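MsStt7d protein (Micromonas, PDB 4IX4) is a homolog of the Stt7 protein kinase that binds ADP and magnesium through its kinase domain and probably transfers phosphate from ATP to protein substrates. Local coordinates at the adenosine-5'-diphosphate site and the interface of chains A and B. Residues are numbered along the deposited sequence; one frame, centred on the assembly and turned at random. Chains: chain A/B, MsStt7d protein.

Contact 1: the adenosine-5'-diphosphate site. Residues chain A 28-31, 36, 48, 50, 82, 111-115, 118, 172-173, 175, 187-188. With ADP (adenosine-5'-diphosphate), chain C; MG (magnesium ion), chain D.
The adenine of ADP lies flat between aliphatic side chains. A:Val48 sets CG1 over one face of the six-membered ring, 3.5 Å from its centroid, while its CG2 leans toward the exocyclic amine N6. From the opposite face A:Ile175 points CD1 at the same ring, and A:Ile187, with CG1 in the crowded position between backbone N and carbonyl carbon (chi1 56°), lays CD1 over the five-membered ring and against ribose C3'. At the polar edge the hinge backbone reads the base: ADP N6 donates to A:Ala112 O at 2.9 Å, in the carbonyl plane, and A:Glu114 N donates to ADP N1 at 3.0 Å in a nearly straight bond (167° at H). A:Asn113 turns its side-chain OD1 back to accept from A:Gly115 N at 2.9 Å, which would steady the hinge turn beside C2. A:Leu28 and A:Val36 pack against the sugar and C5'. A:Lys50, the conserved strand lysine, has CG anti to the backbone N and a bend at chi3 (-69°); its NZ makes a salt bridge to the alpha-phosphate oxygen ADP O2A at 2.8 Å. Magnesium is near octahedral: O1A and O3B clamp it between the alpha- and beta-phosphates, joined by A:Asn173 OD1 at 2.3 Å, A:Asp188 OD2 at 2.2 Å and two waters. A:Asp188, the aspartate of the DLG version of the kinase DFG motif, also takes a water on OD1 that reaches beta-phosphate O2B. The metal and lysine would offset the diphosphate's charge. This is the kinase nucleotide cleft, holding the adenine at the hinge and the phosphates beside the glycine-rich loop.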
# COMPACT_ATOMS: atom_id res chain seq x y z
N LEU A 28 7.80 -10.26 0.64
CA LEU A 28 6.96 -11.25 -0.01
C LEU A 28 5.61 -10.70 -0.45
O LEU A 28 4.94 -11.29 -1.29
CB LEU A 28 6.70 -12.43 0.92
CG LEU A 28 7.88 -13.14 1.58
CD1 LEU A 28 7.36 -14.30 2.42
CD2 LEU A 28 8.86 -13.63 0.54
N GLY A 29 5.19 -9.59 0.15
CA GLY A 29 3.83 -9.11 -0.05
C GLY A 29 3.66 -8.06 -1.13
O GLY A 29 4.61 -7.70 -1.83
N SER A 30 2.43 -7.58 -1.27
CA SER A 30 2.17 -6.42 -2.11
C SER A 30 2.52 -5.14 -1.34
O SER A 30 2.64 -4.07 -1.92
CB SER A 30 0.73 -6.39 -2.62
OG SER A 30 -0.22 -6.34 -1.56
N GLY A 31 2.70 -5.29 -0.03
CA GLY A 31 3.19 -4.22 0.83
C GLY A 31 2.30 -3.00 0.99
O GLY A 31 2.72 -1.88 0.72
N VAL A 36 6.27 -8.11 4.78
CA VAL A 36 6.39 -9.51 5.16
C VAL A 36 7.72 -10.09 4.71
O VAL A 36 8.13 -9.89 3.56
CB VAL A 36 5.22 -10.32 4.57
CG1 VAL A 36 5.37 -11.79 4.91
CG2 VAL A 36 3.90 -9.78 5.07
N VAL A 48 7.35 -16.82 8.94
CA VAL A 48 7.12 -15.59 8.20
C VAL A 48 6.84 -14.48 9.20
O VAL A 48 6.17 -14.69 10.21
CB VAL A 48 5.96 -15.73 7.21
CG1 VAL A 48 6.26 -16.81 6.19
CG2 VAL A 48 4.67 -16.03 7.95
N LYS A 50 5.85 -10.24 9.94
CA LYS A 50 5.20 -9.04 9.40
C LYS A 50 5.37 -7.86 10.34
O LYS A 50 5.16 -7.99 11.55
CB LYS A 50 3.71 -9.29 9.15
CG LYS A 50 2.97 -8.09 8.54
CD LYS A 50 1.47 -8.35 8.36
CE LYS A 50 1.18 -9.39 7.27
NZ LYS A 50 -0.28 -9.64 6.98
N ALA A 82 -2.91 -19.82 8.62
CA ALA A 82 -1.52 -20.14 8.95
C ALA A 82 -1.35 -20.14 10.47
O ALA A 82 -1.90 -19.29 11.17
CB ALA A 82 -0.58 -19.15 8.32
N TRP A 111 4.34 -16.18 12.05
CA TRP A 111 3.59 -17.39 11.75
C TRP A 111 4.53 -18.47 11.24
O TRP A 111 5.62 -18.18 10.75
CB TRP A 111 2.58 -17.14 10.63
CG TRP A 111 1.56 -16.08 10.89
CD1 TRP A 111 0.28 -16.24 11.37
CD2 TRP A 111 1.71 -14.68 10.63
NE1 TRP A 111 -0.36 -15.03 11.45
CE2 TRP A 111 0.49 -14.05 10.99
CE3 TRP A 111 2.75 -13.89 10.13
CZ2 TRP A 111 0.30 -12.68 10.87
CZ3 TRP A 111 2.55 -12.53 10.00
CH2 TRP A 111 1.33 -11.94 10.37
N ALA A 112 4.07 -19.72 11.33
CA ALA A 112 4.75 -20.81 10.64
C ALA A 112 4.74 -20.52 9.14
O ALA A 112 3.73 -20.04 8.61
CB ALA A 112 4.06 -22.14 10.91
N ASN A 113 5.83 -20.83 8.45
CA ASN A 113 5.81 -20.80 7.00
C ASN A 113 5.05 -22.04 6.52
O ASN A 113 5.51 -23.16 6.70
CB ASN A 113 7.23 -20.74 6.42
CG ASN A 113 7.24 -20.64 4.91
OD1 ASN A 113 6.32 -21.11 4.26
ND2 ASN A 113 8.28 -20.03 4.35
N GLU A 114 3.87 -21.82 5.93
CA GLU A 114 2.96 -22.91 5.60
C GLU A 114 3.24 -23.47 4.21
O GLU A 114 2.69 -24.51 3.83
CB GLU A 114 1.51 -22.44 5.67
CG GLU A 114 1.06 -22.04 7.08
CD GLU A 114 0.90 -23.23 8.01
OE1 GLU A 114 0.98 -24.39 7.55
OE2 GLU A 114 0.69 -23.00 9.21
N GLY A 115 4.09 -22.80 3.45
CA GLY A 115 4.41 -23.27 2.11
C GLY A 115 4.87 -22.17 1.21
O GLY A 115 4.59 -21.00 1.44
N THR A 118 1.25 -19.75 -3.11
CA THR A 118 -0.16 -19.43 -2.94
C THR A 118 -0.96 -20.11 -4.03
O THR A 118 -0.42 -20.52 -5.07
CB THR A 118 -0.44 -17.92 -3.00
OG1 THR A 118 -0.21 -17.44 -4.34
CG2 THR A 118 0.43 -17.16 -2.00
N ALA A 172 -4.73 -15.51 -3.77
CA ALA A 172 -3.46 -15.01 -3.23
C ALA A 172 -3.34 -15.14 -1.71
O ALA A 172 -2.24 -15.07 -1.17
CB ALA A 172 -3.24 -13.56 -3.64
N ASN A 173 -4.47 -15.34 -1.03
CA ASN A 173 -4.47 -15.49 0.42
C ASN A 173 -4.78 -16.91 0.86
O ASN A 173 -5.29 -17.15 1.96
CB ASN A 173 -5.43 -14.51 1.08
CG ASN A 173 -4.85 -13.10 1.18
OD1 ASN A 173 -3.62 -12.92 1.16
ND2 ASN A 173 -5.71 -12.10 1.29
N ILE A 175 -2.77 -20.74 0.94
CA ILE A 175 -1.56 -21.52 0.73
C ILE A 175 -1.87 -23.02 0.86
O ILE A 175 -2.54 -23.42 1.81
CB ILE A 175 -0.45 -21.12 1.74
CG1 ILE A 175 -0.03 -19.66 1.51
CG2 ILE A 175 0.76 -22.07 1.64
CD1 ILE A 175 1.10 -19.18 2.41
N ILE A 187 -4.38 -17.04 4.74
CA ILE A 187 -3.46 -16.11 5.37
C ILE A 187 -4.06 -14.71 5.33
O ILE A 187 -5.08 -14.47 4.67
CB ILE A 187 -2.07 -16.09 4.70
CG1 ILE A 187 -2.20 -15.78 3.20
CG2 ILE A 187 -1.33 -17.39 4.94
CD1 ILE A 187 -0.87 -15.44 2.54
N ASP A 188 -3.39 -13.78 6.01
CA ASP A 188 -3.74 -12.36 5.91
C ASP A 188 -5.08 -12.02 6.55
O ASP A 188 -6.08 -11.82 5.86
CB ASP A 188 -3.72 -11.91 4.45
CG ASP A 188 -3.56 -10.41 4.31
OD1 ASP A 188 -3.56 -9.71 5.35
OD2 ASP A 188 -3.43 -9.92 3.17
PB ADP C . -0.06 -8.77 2.15
O1B ADP C . 1.25 -8.50 1.44
O2B ADP C . -0.69 -7.58 2.83
O3B ADP C . -1.01 -9.54 1.27
PA ADP C . 0.18 -11.33 3.52
O1A ADP C . -0.76 -11.83 2.45
O2A ADP C . -0.13 -11.56 4.98
O3A ADP C . 0.36 -9.72 3.40
O5' ADP C . 1.64 -11.92 3.19
C5' ADP C . 2.37 -11.50 2.03
C4' ADP C . 2.92 -12.74 1.31
O4' ADP C . 3.78 -13.50 2.17
C3' ADP C . 1.82 -13.70 0.89
O3' ADP C . 1.31 -13.38 -0.40
C2' ADP C . 2.51 -15.04 0.85
O2' ADP C . 3.24 -15.16 -0.37
C1' ADP C . 3.54 -14.90 1.95
N9 ADP C . 3.05 -15.43 3.25
C8 ADP C . 2.32 -14.77 4.17
N7 ADP C . 2.07 -15.56 5.24
C5 ADP C . 2.66 -16.75 5.01
C6 ADP C . 2.79 -18.03 5.72
N6 ADP C . 2.24 -18.21 6.95
N1 ADP C . 3.49 -19.01 5.11
C2 ADP C . 4.06 -18.86 3.90
N3 ADP C . 3.97 -17.71 3.20
C4 ADP C . 3.30 -16.66 3.69
MG MG D . -2.50 -10.94 1.41
O HOH W 1 -1.42 -12.39 -0.31
O HOH W 2 -3.78 -9.99 -0.15
O HOH W 3 -3.23 -7.55 2.28
O HOH W 4 -0.63 -5.62 0.88
O HOH W 5 -2.21 -7.69 4.86

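Contact 2: the interface of chains A and B. Residues chain A 30-32, 53; chain B 30-32, 53, 55.
The two copies of Ser30 differ in first torsion, and their hydroxyls meet different partners, so the patch departs locally from exact two-fold symmetry. In A:Ser30, OG sits in the crowded position between backbone N and carbonyl carbon (chi1 60°); in B:Ser30 it is anti to the backbone N (chi1 178°). A:Ser30 OG donates to B:Asp55 OD2 at 2.7 Å, on the carboxylate's syn lone pair, whereas B:Ser30 OG reaches A:Gly31 O at 2.6 Å, a hydrogen bond with the hydroxyl as donor, and accepts from A:Lys53 NZ at 3.1 Å. B:Lys53 runs extended beyond CG, and its NZ donates across the interface to A:Ser30 O at 2.8 Å, from above the carbonyl plane. Within its own chain the same B:Lys53 NZ bonds the carbonyl oxygens of B:Ser30, B:Gly31 and B:Asn32, with B:Gly31 O at 2.6 Å. A:Lys53, bent at chi3, brings NZ to A:Gly31 O at 2.8 Å and also to A:Asn32 O. The two lysine ammonium groups stand 5.0 Å apart, A:Lys53 NZ to B:Lys53 NZ, and the surrounding carbonyls would temper their repulsion. An alanine in place of B:Lys53 would probably loosen the turn of chain B by removing the ammonium that ties its carbonyls together, and would forfeit the bond to A:Ser30 O. A:Asn32 meets B:Asp55 tip to tip, their amide and carboxylate planes 18° apart, and its OD1 shares a water with B:Asn32 O. Each chain contributes the tip of its glycine-rich loop, which leads into strand 34-41, together with the segment just past strand 45-52; the two loops meet head on in a two-fold pairing that may reflect crystal packing.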
# COMPACT_ATOMS: atom_id res chain seq x y z
N SER A 30 2.43 -7.58 -1.27
CA SER A 30 2.17 -6.42 -2.11
C SER A 30 2.52 -5.14 -1.34
O SER A 30 2.64 -4.07 -1.92
CB SER A 30 0.73 -6.39 -2.62
OG SER A 30 -0.22 -6.34 -1.56
N GLY A 31 2.70 -5.29 -0.03
CA GLY A 31 3.19 -4.22 0.83
C GLY A 31 2.30 -3.00 0.99
O GLY A 31 2.72 -1.88 0.72
N ASN A 32 1.07 -3.25 1.44
CA ASN A 32 0.09 -2.19 1.65
C ASN A 32 0.29 -1.48 2.99
O ASN A 32 0.72 -0.33 3.03
CB ASN A 32 -1.33 -2.74 1.55
CG ASN A 32 -1.82 -2.83 0.12
OD1 ASN A 32 -1.38 -2.07 -0.75
ND2 ASN A 32 -2.74 -3.75 -0.14
N LYS A 53 4.26 -0.77 8.17
CA LYS A 53 4.96 0.20 7.34
C LYS A 53 5.07 1.56 8.02
O LYS A 53 4.08 2.13 8.48
CB LYS A 53 4.27 0.35 5.98
CG LYS A 53 4.42 -0.85 5.07
CD LYS A 53 3.63 -0.65 3.78
CE LYS A 53 4.13 0.55 3.00
NZ LYS A 53 3.43 0.69 1.69
N SER B 30 8.06 -0.93 -1.74
CA SER B 30 6.76 -1.43 -1.30
C SER B 30 5.64 -0.82 -2.14
O SER B 30 4.79 -1.54 -2.67
CB SER B 30 6.55 -1.12 0.18
OG SER B 30 5.28 -1.56 0.62
N GLY B 31 5.64 0.50 -2.25
CA GLY B 31 4.68 1.19 -3.09
C GLY B 31 3.34 1.41 -2.43
O GLY B 31 2.93 0.65 -1.55
N ASN B 32 2.64 2.45 -2.86
CA ASN B 32 1.31 2.76 -2.35
C ASN B 32 0.24 1.95 -3.07
O ASN B 32 -0.05 0.81 -2.70
CB ASN B 32 1.02 4.25 -2.47
CG ASN B 32 -0.17 4.68 -1.63
OD1 ASN B 32 -1.27 4.17 -1.78
ND2 ASN B 32 0.06 5.64 -0.73
N LYS B 53 -1.40 -1.60 -8.43
CA LYS B 53 -1.57 -2.85 -7.69
C LYS B 53 -2.97 -3.41 -7.94
O LYS B 53 -3.97 -2.71 -7.79
CB LYS B 53 -1.36 -2.64 -6.19
CG LYS B 53 0.09 -2.38 -5.82
CD LYS B 53 0.22 -2.02 -4.36
CE LYS B 53 1.65 -1.76 -3.96
NZ LYS B 53 1.77 -1.52 -2.49
N ASP B 55 -4.60 -5.45 -6.22
CA ASP B 55 -5.33 -5.76 -5.00
C ASP B 55 -5.82 -4.53 -4.24
O ASP B 55 -6.41 -4.65 -3.17
CB ASP B 55 -4.48 -6.66 -4.08
CG ASP B 55 -3.17 -6.02 -3.66
OD1 ASP B 55 -2.59 -5.24 -4.44
OD2 ASP B 55 -2.70 -6.32 -2.55
O HOH W 6 -2.46 0.66 -0.54

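Contact 1 and contact 2 lie about 14 Å apart, measured between the centres of their C-alpha atoms, and share A:Ser30 and A:Gly31 in the glycine-rich loop. The same hydroxyl, A:Ser30 OG, faces both: a water relays it to the beta-phosphate in contact 1, and chain B holds it in contact 2. Strand 45-52 is a second link: it carries the lysine of the nucleotide cleft and leads directly to the lysine at the interface. Pairing of the chains could therefore restrain the loop over the phosphates, although the structure alone does not show whether this dimer forms in the cell or affects activity.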